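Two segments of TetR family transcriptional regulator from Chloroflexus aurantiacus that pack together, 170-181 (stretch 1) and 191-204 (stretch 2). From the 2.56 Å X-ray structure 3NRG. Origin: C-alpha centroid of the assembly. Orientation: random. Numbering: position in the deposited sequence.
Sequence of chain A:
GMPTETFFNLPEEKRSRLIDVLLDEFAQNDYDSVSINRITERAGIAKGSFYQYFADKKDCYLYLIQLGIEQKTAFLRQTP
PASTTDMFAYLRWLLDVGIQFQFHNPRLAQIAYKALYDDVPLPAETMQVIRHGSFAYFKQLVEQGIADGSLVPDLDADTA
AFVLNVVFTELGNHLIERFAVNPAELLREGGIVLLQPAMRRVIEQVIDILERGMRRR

Stretch 1, residues 170-181: ELGNHLIERFAV
Stretch 2 (191-204) GIVLLQPAMRRVIE

Stretch 1 is helical from Glu-170 to Phe-179, continuing a helix that begins earlier in the chain. It is kinked near the start of the stretch, where the N atoms of Gly-172 and Asn-173 lack a bond to the preceding turn. From His-174 N to Glu-170 O (3.2 Å) through Ala-180 N to Ile-176 O (2.8 Å), i to i-4 hydrogen bonds are unbroken; Ala-180 then leaves helical space at phi/psi -83/120. Stretch 2 opens with a 3-10 segment, Ile-192 to Leu-194, in which Leu-194 N bonds to Gly-191 O at 3.1 Å. A helix runs from Gln-196 through Glu-204 and beyond, with phi near -65 and psi near -40.

The two helix axes approach to 10.9 Å, and their N-to-C directions differ by 137°, so the register descends: CA to CA, Leu-171 lies 8.3 Å from Ile-203, Leu-175 6.4 Å from Met-199, Phe-179 7.0 Å from Leu-195, and Ala-180 7.5 Å from Ile-192. No hydrogen bond crosses between the stretches; the 529 Å² buried, both sides summed, is held mainly by apolar packing.

Leu-171, Leu-175 and Phe-179, spaced four residues apart, all direct CA-to-CB toward stretch 2. With Arg-178 they form the hole for Val-202 (chi1 t), whose short branched side chain fits as a knob: its CG1 lies 3.7 Å from Leu-175 CD2 and 4.1 Å from Leu-171 CD1, while its CG2 lies 3.9 Å from Phe-179 CZ and 3.6 Å from Arg-178 NH1. Arg-178 is extended (chi1 to chi3 all t), which brings its guanidinium up to the valine while the residue remains exposed.

Phe-179 (chi1 -57°, chi2 -76°) loses 88 Å², the largest area of any residue here. Ala-198 CB lies over one ring face, 4.1 Å from the centroid and 28° off the normal, a CH-pi contact, with 3.6 Å between Ala-198 CB and Phe-179 CE1. Val-202 CG2 sits at the ring edge.

Met-199, modelled as selenomethionine, has its CA-to-CB bond sideways, but the side chain is long and extended (m, t, t). Its CG lies 3.8 Å from Phe-179 CD2, and its CE reaches 3.8 Å from Leu-175 O and 4.1 Å from Leu-175 CB.

Leu-171 (t, p) places CD2 4.1 Å from CG1 of buried Ile-203 (m, t). At the other end, Leu-195 (m, t) sets CD1 3.6 Å from Phe-179 O and 4.0 Å from Phe-179 CB. Ile-192 (t, p) starts sideways, yet its CD1 comes within 4.3 Å of Ala-180 CB.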

# COMPACT_ATOMS: atom_id res chain seq x y z
N GLU A 170 4.24 -3.25 8.08
CA GLU A 170 3.40 -4.17 8.84
C GLU A 170 2.45 -3.54 9.87
O GLU A 170 1.54 -4.24 10.34
CB GLU A 170 4.26 -5.26 9.50
CG GLU A 170 5.08 -6.08 8.52
CD GLU A 170 4.31 -7.05 7.64
OE1 GLU A 170 3.13 -7.32 7.93
OE2 GLU A 170 4.92 -7.56 6.67
N LEU A 171 2.67 -2.26 10.26
CA LEU A 171 1.83 -1.65 11.31
C LEU A 171 0.33 -1.67 11.03
O LEU A 171 -0.44 -2.08 11.90
CB LEU A 171 2.32 -0.25 11.72
CG LEU A 171 1.64 0.34 13.00
CD1 LEU A 171 1.76 -0.63 14.20
CD2 LEU A 171 2.21 1.70 13.34
N GLY A 172 -0.07 -1.26 9.83
CA GLY A 172 -1.48 -1.22 9.42
C GLY A 172 -2.20 -2.54 9.62
O GLY A 172 -3.27 -2.57 10.23
N ASN A 173 -1.58 -3.64 9.17
CA ASN A 173 -2.14 -4.99 9.32
C ASN A 173 -2.28 -5.36 10.79
O ASN A 173 -3.27 -5.99 11.17
CB ASN A 173 -1.27 -6.02 8.58
CG ASN A 173 -1.21 -5.81 7.09
OD1 ASN A 173 -2.20 -5.45 6.43
ND2 ASN A 173 -0.05 -6.08 6.50
N HIS A 174 -1.30 -4.96 11.62
CA HIS A 174 -1.32 -5.25 13.05
C HIS A 174 -2.43 -4.47 13.77
O HIS A 174 -3.10 -5.03 14.64
CB HIS A 174 0.04 -4.97 13.69
CG HIS A 174 0.10 -5.39 15.13
ND1 HIS A 174 0.01 -6.73 15.49
CD2 HIS A 174 0.21 -4.64 16.24
CE1 HIS A 174 0.08 -6.75 16.81
NE2 HIS A 174 0.22 -5.52 17.31
N LEU A 175 -2.63 -3.19 13.40
CA LEU A 175 -3.69 -2.34 13.97
C LEU A 175 -5.06 -2.98 13.74
O LEU A 175 -5.83 -3.10 14.69
CB LEU A 175 -3.65 -0.93 13.35
CG LEU A 175 -2.39 -0.11 13.61
CD1 LEU A 175 -2.42 1.16 12.83
CD2 LEU A 175 -2.21 0.18 15.09
N ILE A 176 -5.32 -3.44 12.50
CA ILE A 176 -6.57 -4.12 12.12
C ILE A 176 -6.74 -5.40 12.94
O ILE A 176 -7.78 -5.60 13.56
CB ILE A 176 -6.59 -4.42 10.58
CG1 ILE A 176 -6.66 -3.12 9.77
CG2 ILE A 176 -7.74 -5.36 10.22
CD1 ILE A 176 -6.29 -3.28 8.28
N GLU A 177 -5.68 -6.23 13.00
CA GLU A 177 -5.67 -7.49 13.74
C GLU A 177 -5.99 -7.27 15.23
O GLU A 177 -6.74 -8.04 15.82
CB GLU A 177 -4.30 -8.18 13.57
CG GLU A 177 -4.23 -9.59 14.13
CD GLU A 177 -2.86 -10.22 14.00
OE1 GLU A 177 -1.93 -9.79 14.71
OE2 GLU A 177 -2.73 -11.17 13.18
N ARG A 178 -5.45 -6.18 15.81
CA ARG A 178 -5.61 -5.87 17.22
C ARG A 178 -6.97 -5.22 17.55
O ARG A 178 -7.58 -5.59 18.56
CB ARG A 178 -4.45 -4.98 17.70
CG ARG A 178 -4.43 -4.77 19.20
CD ARG A 178 -3.32 -3.85 19.63
NE ARG A 178 -3.38 -3.55 21.06
CZ ARG A 178 -2.53 -2.76 21.70
NH1 ARG A 178 -1.53 -2.17 21.04
NH2 ARG A 178 -2.66 -2.54 23.00
N PHE A 179 -7.41 -4.23 16.74
CA PHE A 179 -8.60 -3.45 17.07
C PHE A 179 -9.89 -3.79 16.30
O PHE A 179 -10.98 -3.60 16.84
CB PHE A 179 -8.31 -1.95 17.01
CG PHE A 179 -7.17 -1.51 17.91
CD1 PHE A 179 -7.35 -1.39 19.28
CD2 PHE A 179 -5.93 -1.18 17.38
CE1 PHE A 179 -6.31 -0.98 20.11
CE2 PHE A 179 -4.88 -0.76 18.21
CZ PHE A 179 -5.08 -0.66 19.56
N ALA A 180 -9.77 -4.25 15.03
CA ALA A 180 -10.95 -4.53 14.21
C ALA A 180 -11.53 -5.92 14.49
O ALA A 180 -10.84 -6.93 14.32
CB ALA A 180 -10.63 -4.37 12.73
N VAL A 181 -12.81 -5.98 14.94
CA VAL A 181 -13.50 -7.25 15.24
C VAL A 181 -13.81 -8.04 13.96
O VAL A 181 -13.27 -9.13 13.76
CB VAL A 181 -14.76 -7.03 16.12
N GLY A 191 -16.39 2.20 8.82
CA GLY A 191 -16.42 2.39 10.27
C GLY A 191 -15.06 2.30 10.95
O GLY A 191 -14.96 2.54 12.16
N ILE A 192 -13.99 1.98 10.17
CA ILE A 192 -12.62 1.85 10.70
C ILE A 192 -12.13 3.15 11.37
O ILE A 192 -11.34 3.10 12.32
CB ILE A 192 -11.64 1.32 9.59
CG1 ILE A 192 -10.31 0.80 10.18
CG2 ILE A 192 -11.40 2.36 8.48
CD1 ILE A 192 -10.37 -0.61 10.74
N VAL A 193 -12.67 4.31 10.91
CA VAL A 193 -12.32 5.65 11.42
C VAL A 193 -12.65 5.83 12.91
O VAL A 193 -12.05 6.69 13.57
CB VAL A 193 -12.94 6.78 10.54
CG1 VAL A 193 -12.36 6.75 9.13
CG2 VAL A 193 -14.47 6.69 10.51
N LEU A 194 -13.58 5.02 13.44
CA LEU A 194 -13.97 5.10 14.85
C LEU A 194 -12.93 4.48 15.80
O LEU A 194 -13.05 4.63 17.01
CB LEU A 194 -15.36 4.45 15.07
CG LEU A 194 -16.51 4.97 14.21
CD1 LEU A 194 -17.78 4.25 14.54
CD2 LEU A 194 -16.69 6.46 14.39
N LEU A 195 -11.92 3.78 15.24
CA LEU A 195 -10.87 3.13 16.03
C LEU A 195 -9.57 3.97 16.07
O LEU A 195 -8.61 3.58 16.75
CB LEU A 195 -10.58 1.71 15.49
CG LEU A 195 -11.74 0.69 15.54
CD1 LEU A 195 -11.36 -0.58 14.83
CD2 LEU A 195 -12.14 0.37 16.98
N GLN A 196 -9.56 5.15 15.39
CA GLN A 196 -8.41 6.07 15.33
C GLN A 196 -7.84 6.47 16.73
O GLN A 196 -6.62 6.47 16.88
CB GLN A 196 -8.74 7.31 14.49
CG GLN A 196 -7.53 8.19 14.19
N PRO A 197 -8.67 6.79 17.77
CA PRO A 197 -8.09 7.15 19.07
C PRO A 197 -7.17 6.07 19.66
O PRO A 197 -6.11 6.39 20.18
CB PRO A 197 -9.32 7.41 19.95
CG PRO A 197 -10.40 7.72 19.00
CD PRO A 197 -10.14 6.87 17.81
N ALA A 198 -7.57 4.79 19.55
CA ALA A 198 -6.76 3.67 20.05
C ALA A 198 -5.57 3.40 19.12
O ALA A 198 -4.49 3.05 19.60
CB ALA A 198 -7.62 2.42 20.17
N MSE A 199 -5.77 3.57 17.81
CA MSE A 199 -4.73 3.33 16.81
C MSE A 199 -3.64 4.40 16.84
O MSE A 199 -2.48 4.10 16.54
CB MSE A 199 -5.34 3.23 15.41
CG MSE A 199 -6.13 1.95 15.18
SE MSE A 199 -6.76 1.80 13.35
CE MSE A 199 -7.61 0.08 13.47
N ARG A 200 -4.00 5.67 17.19
CA ARG A 200 -3.04 6.78 17.21
C ARG A 200 -2.01 6.66 18.35
O ARG A 200 -0.84 6.97 18.14
CB ARG A 200 -3.74 8.17 17.21
CG ARG A 200 -4.53 8.51 18.48
CD ARG A 200 -4.76 10.00 18.62
NE ARG A 200 -5.73 10.32 19.67
CZ ARG A 200 -7.01 10.63 19.44
NH1 ARG A 200 -7.47 10.68 18.20
NH2 ARG A 200 -7.82 10.91 20.45
N ARG A 201 -2.44 6.17 19.54
CA ARG A 201 -1.52 6.00 20.66
C ARG A 201 -0.50 4.92 20.37
O ARG A 201 0.63 5.01 20.85
CB ARG A 201 -2.27 5.75 22.00
CG ARG A 201 -3.22 4.57 21.99
CD ARG A 201 -4.30 4.70 23.06
NE ARG A 201 -5.15 5.88 22.83
CZ ARG A 201 -6.31 6.09 23.46
NH1 ARG A 201 -6.77 5.19 24.33
NH2 ARG A 201 -7.02 7.18 23.20
N VAL A 202 -0.86 3.94 19.50
CA VAL A 202 0.06 2.90 19.04
C VAL A 202 1.07 3.52 18.06
O VAL A 202 2.28 3.33 18.22
CB VAL A 202 -0.70 1.70 18.41
CG1 VAL A 202 0.27 0.68 17.81
CG2 VAL A 202 -1.62 1.03 19.43
N ILE A 203 0.57 4.34 17.10
CA ILE A 203 1.42 5.05 16.14
C ILE A 203 2.43 5.94 16.87
O ILE A 203 3.62 5.90 16.55
CB ILE A 203 0.56 5.84 15.11
CG1 ILE A 203 -0.23 4.86 14.20
CG2 ILE A 203 1.42 6.80 14.27
CD1 ILE A 203 -1.46 5.46 13.53
N GLU A 204 1.97 6.67 17.93
CA GLU A 204 2.85 7.51 18.76
C GLU A 204 3.86 6.67 19.54
O GLU A 204 5.04 7.01 19.58
CB GLU A 204 2.02 8.39 19.71
CG GLU A 204 1.22 9.48 19.01
CD GLU A 204 0.33 10.32 19.91
OE1 GLU A 204 0.25 10.02 21.13
OE2 GLU A 204 -0.30 11.28 19.40